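Local coordinates for E2A dna-binding protein (PDB 2WB0) that binds single-stranded DNA and takes part in the elongation phase of adenoviral strand-displacement replication, unwinding the template without ATP through its capacity to form multimers, at residues F234-L247 with P270-Y282. Residues are numbered along the deposited sequence; the frame is centred on the assembly and turned at random.
Sequences FLGRQLPKLTPFAL and PALIVFQCCNPVY. With ZN (zinc ion), chain C.
Thr-243 OG1 is gripped twice: Lys-241 NZ donates to it at 2.9 Å, and a water 2.6 Å from this oxygen carries the link across to the other strand. The same water accepts from Gln-276 NE2 and donates to the carbonyl O of Val-274, which already accepts the N-H of Thr-243. Threonine suits the place because its hydroxyl can accept from the lysine and still pair with the water, while its beta-branched side chain fits a strand. Beside it the Phe-245 ring turns one face to Val-274 CG2, a CH-pi contact 3.9 Å from the ring centroid; with CG anti to its carbonyl carbon (chi1 -76°) the ring lies across the branched valine, and Gln-276 NE2 approaches its far end. Strands 242-246 and 271-276 form an antiparallel ladder in which 271-276 is the middle strand of three, bonded beyond to 297-299. Proline fits at Pro-244 because that non-hydrogen-bonded position asks for no N-H. On the face opposite Phe-245, Leu-242 CG packs 3.5 Å from Ile-273 CG2 and lies alongside Phe-275; apolar side chains suit this buried face, where the Phe-275 ring meets strand 216-220 and helix 300-315. Past the strands, Cys-277 SG binds zinc at 2.3 Å with Cys-223, Cys-225 and Cys-294. Arginine's several N-H groups let Arg-237 NH1 hold Cys-278 O (2.9 Å) in the guanidinium plane while NH2 reaches Gly-183 O.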
loop_
_atom_site.group_PDB
_atom_site.type_symbol
_atom_site.label_atom_id
_atom_site.label_comp_id
_atom_site.label_asym_id
_atom_site.label_seq_id
_atom_site.Cartn_x
_atom_site.Cartn_y
_atom_site.Cartn_z
ATOM N N PHE A 234 5.421 -15.016 -9.818
ATOM C CA PHE A 234 5.681 -15.644 -8.529
ATOM C C PHE A 234 4.367 -16.112 -7.922
ATOM O O PHE A 234 3.281 -15.677 -8.305
ATOM C CB PHE A 234 6.432 -14.707 -7.562
ATOM C CG PHE A 234 5.785 -13.330 -7.405
ATOM C CD1 PHE A 234 4.733 -13.142 -6.491
ATOM C CD2 PHE A 234 6.274 -12.225 -8.101
ATOM C CE1 PHE A 234 4.102 -11.867 -6.311
ATOM C CE2 PHE A 234 5.649 -10.927 -7.944
ATOM C CZ PHE A 234 4.585 -10.745 -6.993
ATOM N N LEU A 235 4.472 -17.020 -6.967
ATOM C CA LEU A 235 3.253 -17.640 -6.458
ATOM C C LEU A 235 2.773 -16.869 -5.237
ATOM O O LEU A 235 3.456 -15.964 -4.762
ATOM C CB LEU A 235 3.591 -19.078 -6.069
ATOM C CG LEU A 235 3.402 -20.260 -7.041
ATOM C CD1 LEU A 235 2.839 -19.923 -8.410
ATOM C CD2 LEU A 235 4.661 -20.981 -7.119
ATOM N N GLY A 236 1.609 -17.221 -4.703
ATOM C CA GLY A 236 1.091 -16.536 -3.489
ATOM C C GLY A 236 0.357 -15.252 -3.823
ATOM O O GLY A 236 -0.257 -15.101 -4.915
ATOM N N ARG A 237 0.431 -14.303 -2.900
ATOM C CA ARG A 237 -0.432 -13.111 -3.026
ATOM C C ARG A 237 0.176 -12.211 -4.116
ATOM O O ARG A 237 1.374 -12.213 -4.251
ATOM C CB ARG A 237 -0.439 -12.407 -1.670
ATOM C CG ARG A 237 -1.289 -11.096 -1.631
ATOM C CD ARG A 237 -1.218 -10.459 -0.211
ATOM N NE ARG A 237 -1.749 -11.351 0.826
ATOM C CZ ARG A 237 -1.069 -12.185 1.645
ATOM N NH1 ARG A 237 0.264 -12.330 1.619
ATOM N NH2 ARG A 237 -1.766 -12.917 2.533
ATOM N N GLN A 238 -0.655 -11.480 -4.867
ATOM C CA GLN A 238 -0.236 -10.706 -6.060
ATOM C C GLN A 238 -0.318 -9.200 -5.865
ATOM O O GLN A 238 -0.165 -8.412 -6.813
ATOM C CB GLN A 238 -1.113 -11.127 -7.231
ATOM C CG GLN A 238 -0.944 -12.657 -7.531
ATOM C CD GLN A 238 0.443 -13.013 -7.915
ATOM O OE1 GLN A 238 0.957 -12.487 -8.900
ATOM N NE2 GLN A 238 1.084 -13.884 -7.151
ATOM N N LEU A 239 -0.542 -8.764 -4.631
ATOM C CA LEU A 239 -0.450 -7.361 -4.293
ATOM C C LEU A 239 0.048 -7.258 -2.883
ATOM O O LEU A 239 -0.043 -8.190 -2.107
ATOM C CB LEU A 239 -1.850 -6.629 -4.327
ATOM C CG LEU A 239 -2.733 -6.906 -5.546
ATOM C CD1 LEU A 239 -4.254 -6.961 -5.236
ATOM C CD2 LEU A 239 -2.383 -5.772 -6.562
ATOM N N PRO A 240 0.576 -6.094 -2.508
ATOM C CA PRO A 240 1.111 -5.928 -1.146
ATOM C C PRO A 240 0.151 -6.375 -0.031
ATOM O O PRO A 240 -1.079 -6.024 -0.059
ATOM C CB PRO A 240 1.355 -4.390 -1.085
ATOM C CG PRO A 240 1.953 -4.151 -2.496
ATOM C CD PRO A 240 0.989 -5.002 -3.389
ATOM N N LYS A 241 0.664 -7.153 0.951
ATOM C CA LYS A 241 -0.195 -7.606 2.014
ATOM C C LYS A 241 -0.735 -6.394 2.827
ATOM O O LYS A 241 -0.026 -5.381 3.009
ATOM C CB LYS A 241 0.585 -8.499 3.003
ATOM C CG LYS A 241 -0.337 -9.266 3.917
ATOM C CD LYS A 241 0.573 -10.132 4.881
ATOM C CE LYS A 241 -0.190 -11.195 5.785
ATOM N NZ LYS A 241 -1.075 -10.446 6.765
ATOM N N LEU A 242 -1.949 -6.542 3.334
ATOM C CA LEU A 242 -2.593 -5.512 4.178
ATOM C C LEU A 242 -2.787 -6.087 5.540
ATOM O O LEU A 242 -3.480 -7.087 5.692
ATOM C CB LEU A 242 -3.991 -5.132 3.573
ATOM C CG LEU A 242 -4.617 -3.834 4.045
ATOM C CD1 LEU A 242 -5.732 -3.452 3.021
ATOM C CD2 LEU A 242 -5.216 -4.000 5.453
ATOM N N THR A 243 -2.153 -5.486 6.559
ATOM C CA THR A 243 -2.201 -6.052 7.905
ATOM C C THR A 243 -2.475 -4.912 8.898
ATOM O O THR A 243 -1.793 -3.880 8.855
ATOM C CB THR A 243 -0.812 -6.721 8.275
ATOM O OG1 THR A 243 -0.511 -7.667 7.256
ATOM C CG2 THR A 243 -0.882 -7.507 9.703
ATOM N N PRO A 244 -3.454 -5.079 9.795
ATOM C CA PRO A 244 -3.624 -4.029 10.805
ATOM C C PRO A 244 -2.578 -4.166 11.964
ATOM O O PRO A 244 -2.370 -5.306 12.440
ATOM C CB PRO A 244 -5.044 -4.246 11.326
ATOM C CG PRO A 244 -5.373 -5.746 10.988
ATOM C CD PRO A 244 -4.544 -6.104 9.782
ATOM N N PHE A 245 -1.935 -3.065 12.363
ATOM C CA PHE A 245 -1.000 -3.070 13.516
ATOM C C PHE A 245 -1.571 -2.171 14.620
ATOM O O PHE A 245 -1.945 -1.035 14.350
ATOM C CB PHE A 245 0.351 -2.461 13.140
ATOM C CG PHE A 245 1.260 -3.349 12.315
ATOM C CD1 PHE A 245 0.787 -4.180 11.317
ATOM C CD2 PHE A 245 2.671 -3.245 12.487
ATOM C CE1 PHE A 245 1.641 -5.055 10.601
ATOM C CE2 PHE A 245 3.567 -4.045 11.734
ATOM C CZ PHE A 245 3.035 -4.946 10.758
ATOM N N ALA A 246 -1.625 -2.658 15.865
ATOM C CA ALA A 246 -2.108 -1.840 16.971
ATOM C C ALA A 246 -1.157 -0.692 17.243
ATOM O O ALA A 246 0.079 -0.872 17.102
ATOM C CB ALA A 246 -2.234 -2.738 18.280
ATOM N N LEU A 247 -1.696 0.470 17.602
ATOM C CA LEU A 247 -0.871 1.558 18.131
ATOM C C LEU A 247 -0.980 1.356 19.646
ATOM O O LEU A 247 -1.890 1.886 20.286
ATOM C CB LEU A 247 -1.363 2.962 17.761
ATOM C CG LEU A 247 -1.354 3.262 16.220
ATOM C CD1 LEU A 247 -2.184 4.472 15.943
ATOM C CD2 LEU A 247 0.058 3.502 15.806
ATOM N N PRO A 270 -7.109 3.294 17.484
ATOM C CA PRO A 270 -5.650 3.082 17.650
ATOM C C PRO A 270 -5.146 1.836 16.952
ATOM O O PRO A 270 -4.566 0.980 17.599
ATOM C CB PRO A 270 -5.513 2.946 19.167
ATOM C CG PRO A 270 -6.822 2.286 19.569
ATOM C CD PRO A 270 -7.856 2.949 18.713
ATOM N N ALA A 271 -5.263 1.778 15.617
ATOM C CA ALA A 271 -4.631 0.694 14.818
ATOM C C ALA A 271 -4.446 1.268 13.416
ATOM O O ALA A 271 -5.272 2.079 12.965
ATOM C CB ALA A 271 -5.513 -0.606 14.737
ATOM N N LEU A 272 -3.321 0.935 12.781
ATOM C CA LEU A 272 -3.038 1.383 11.427
ATOM C C LEU A 272 -3.089 0.208 10.448
ATOM O O LEU A 272 -2.657 -0.888 10.764
ATOM C CB LEU A 272 -1.612 1.948 11.359
ATOM C CG LEU A 272 -1.448 3.446 11.633
ATOM C CD1 LEU A 272 -2.593 4.250 12.268
ATOM C CD2 LEU A 272 -0.063 4.008 11.721
ATOM N N ILE A 273 -3.560 0.487 9.233
ATOM C CA ILE A 273 -3.406 -0.474 8.127
ATOM C C ILE A 273 -1.929 -0.329 7.713
ATOM O O ILE A 273 -1.441 0.782 7.477
ATOM C CB ILE A 273 -4.283 -0.032 6.908
ATOM C CG1 ILE A 273 -5.769 -0.202 7.247
ATOM C CG2 ILE A 273 -3.772 -0.750 5.555
ATOM C CD1 ILE A 273 -6.774 0.333 6.168
ATOM N N VAL A 274 -1.235 -1.447 7.573
ATOM C CA VAL A 274 0.114 -1.405 7.136
ATOM C C VAL A 274 0.301 -2.311 5.898
ATOM O O VAL A 274 -0.093 -3.477 5.933
ATOM C CB VAL A 274 1.061 -1.910 8.252
ATOM C CG1 VAL A 274 2.488 -1.942 7.755
ATOM C CG2 VAL A 274 0.948 -1.040 9.535
ATOM N N PHE A 275 0.927 -1.783 4.834
ATOM C CA PHE A 275 1.171 -2.474 3.612
ATOM C C PHE A 275 2.613 -2.999 3.618
ATOM O O PHE A 275 3.527 -2.209 3.878
ATOM C CB PHE A 275 0.999 -1.523 2.392
ATOM C CG PHE A 275 -0.390 -0.906 2.301
ATOM C CD1 PHE A 275 -1.525 -1.709 2.036
ATOM C CD2 PHE A 275 -0.542 0.458 2.491
ATOM C CE1 PHE A 275 -2.798 -1.130 1.979
ATOM C CE2 PHE A 275 -1.820 1.049 2.442
ATOM C CZ PHE A 275 -2.933 0.243 2.157
ATOM N N GLN A 276 2.796 -4.284 3.264
ATOM C CA GLN A 276 4.124 -4.887 3.192
ATOM C C GLN A 276 4.260 -5.553 1.866
ATOM O O GLN A 276 3.388 -5.385 0.979
ATOM C CB GLN A 276 4.381 -5.902 4.368
ATOM C CG GLN A 276 4.467 -5.148 5.686
ATOM C CD GLN A 276 4.352 -6.005 6.920
ATOM O OE1 GLN A 276 5.382 -6.382 7.536
ATOM N NE2 GLN A 276 3.143 -6.344 7.293
ATOM N N CYS A 277 5.319 -6.356 1.746
ATOM C CA CYS A 277 5.577 -7.147 0.506
ATOM C C CYS A 277 4.320 -7.952 0.106
ATOM O O CYS A 277 3.527 -8.290 0.974
ATOM C CB CYS A 277 6.675 -8.174 0.782
ATOM S SG CYS A 277 7.122 -9.150 -0.668
ATOM N N CYS A 278 4.130 -8.245 -1.188
ATOM C CA CYS A 278 3.085 -9.239 -1.562
ATOM C C CYS A 278 3.152 -10.497 -0.669
ATOM O O CYS A 278 2.112 -11.008 -0.224
ATOM C CB CYS A 278 3.241 -9.713 -3.005
ATOM S SG CYS A 278 2.901 -8.413 -4.211
ATOM N N ASN A 279 4.375 -10.979 -0.419
ATOM C CA ASN A 279 4.555 -12.218 0.362
ATOM C C ASN A 279 5.677 -12.034 1.357
ATOM O O ASN A 279 6.790 -12.521 1.172
ATOM C CB ASN A 279 4.860 -13.368 -0.556
ATOM C CG ASN A 279 3.803 -13.543 -1.606
ATOM O OD1 ASN A 279 3.934 -13.060 -2.756
ATOM N ND2 ASN A 279 2.725 -14.195 -1.225
ATOM N N PRO A 280 5.367 -11.369 2.448
ATOM C CA PRO A 280 6.442 -11.112 3.404
ATOM C C PRO A 280 6.879 -12.411 4.085
ATOM O O PRO A 280 6.085 -13.320 4.244
ATOM C CB PRO A 280 5.833 -10.143 4.423
ATOM C CG PRO A 280 4.425 -9.760 3.889
ATOM C CD PRO A 280 4.051 -10.805 2.825
ATOM N N VAL A 281 8.141 -12.459 4.473
ATOM C CA VAL A 281 8.737 -13.607 5.172
ATOM C C VAL A 281 8.596 -13.456 6.702
ATOM O O VAL A 281 8.960 -12.418 7.289
ATOM C CB VAL A 281 10.211 -13.735 4.738
ATOM C CG1 VAL A 281 11.057 -14.549 5.740
ATOM C CG2 VAL A 281 10.288 -14.332 3.333
ATOM N N TYR A 282 8.042 -14.483 7.352
ATOM C CA TYR A 282 7.981 -14.497 8.833
ATOM C C TYR A 282 8.924 -15.546 9.456
ATOM O O TYR A 282 9.520 -15.314 10.521
ATOM C CB TYR A 282 6.530 -14.670 9.342
ATOM C CG TYR A 282 5.549 -13.646 8.775
ATOM C CD1 TYR A 282 4.675 -13.996 7.720
ATOM C CD2 TYR A 282 5.498 -12.333 9.279
ATOM C CE1 TYR A 282 3.765 -13.048 7.173
ATOM C CE2 TYR A 282 4.605 -11.385 8.740
ATOM C CZ TYR A 282 3.733 -11.758 7.690
ATOM O OH TYR A 282 2.851 -10.839 7.148
HETATM ZN ZN ZN C . 7.818 -7.713 -2.292
HETATM O O HOH W 1 1.083 -6.276 5.750
#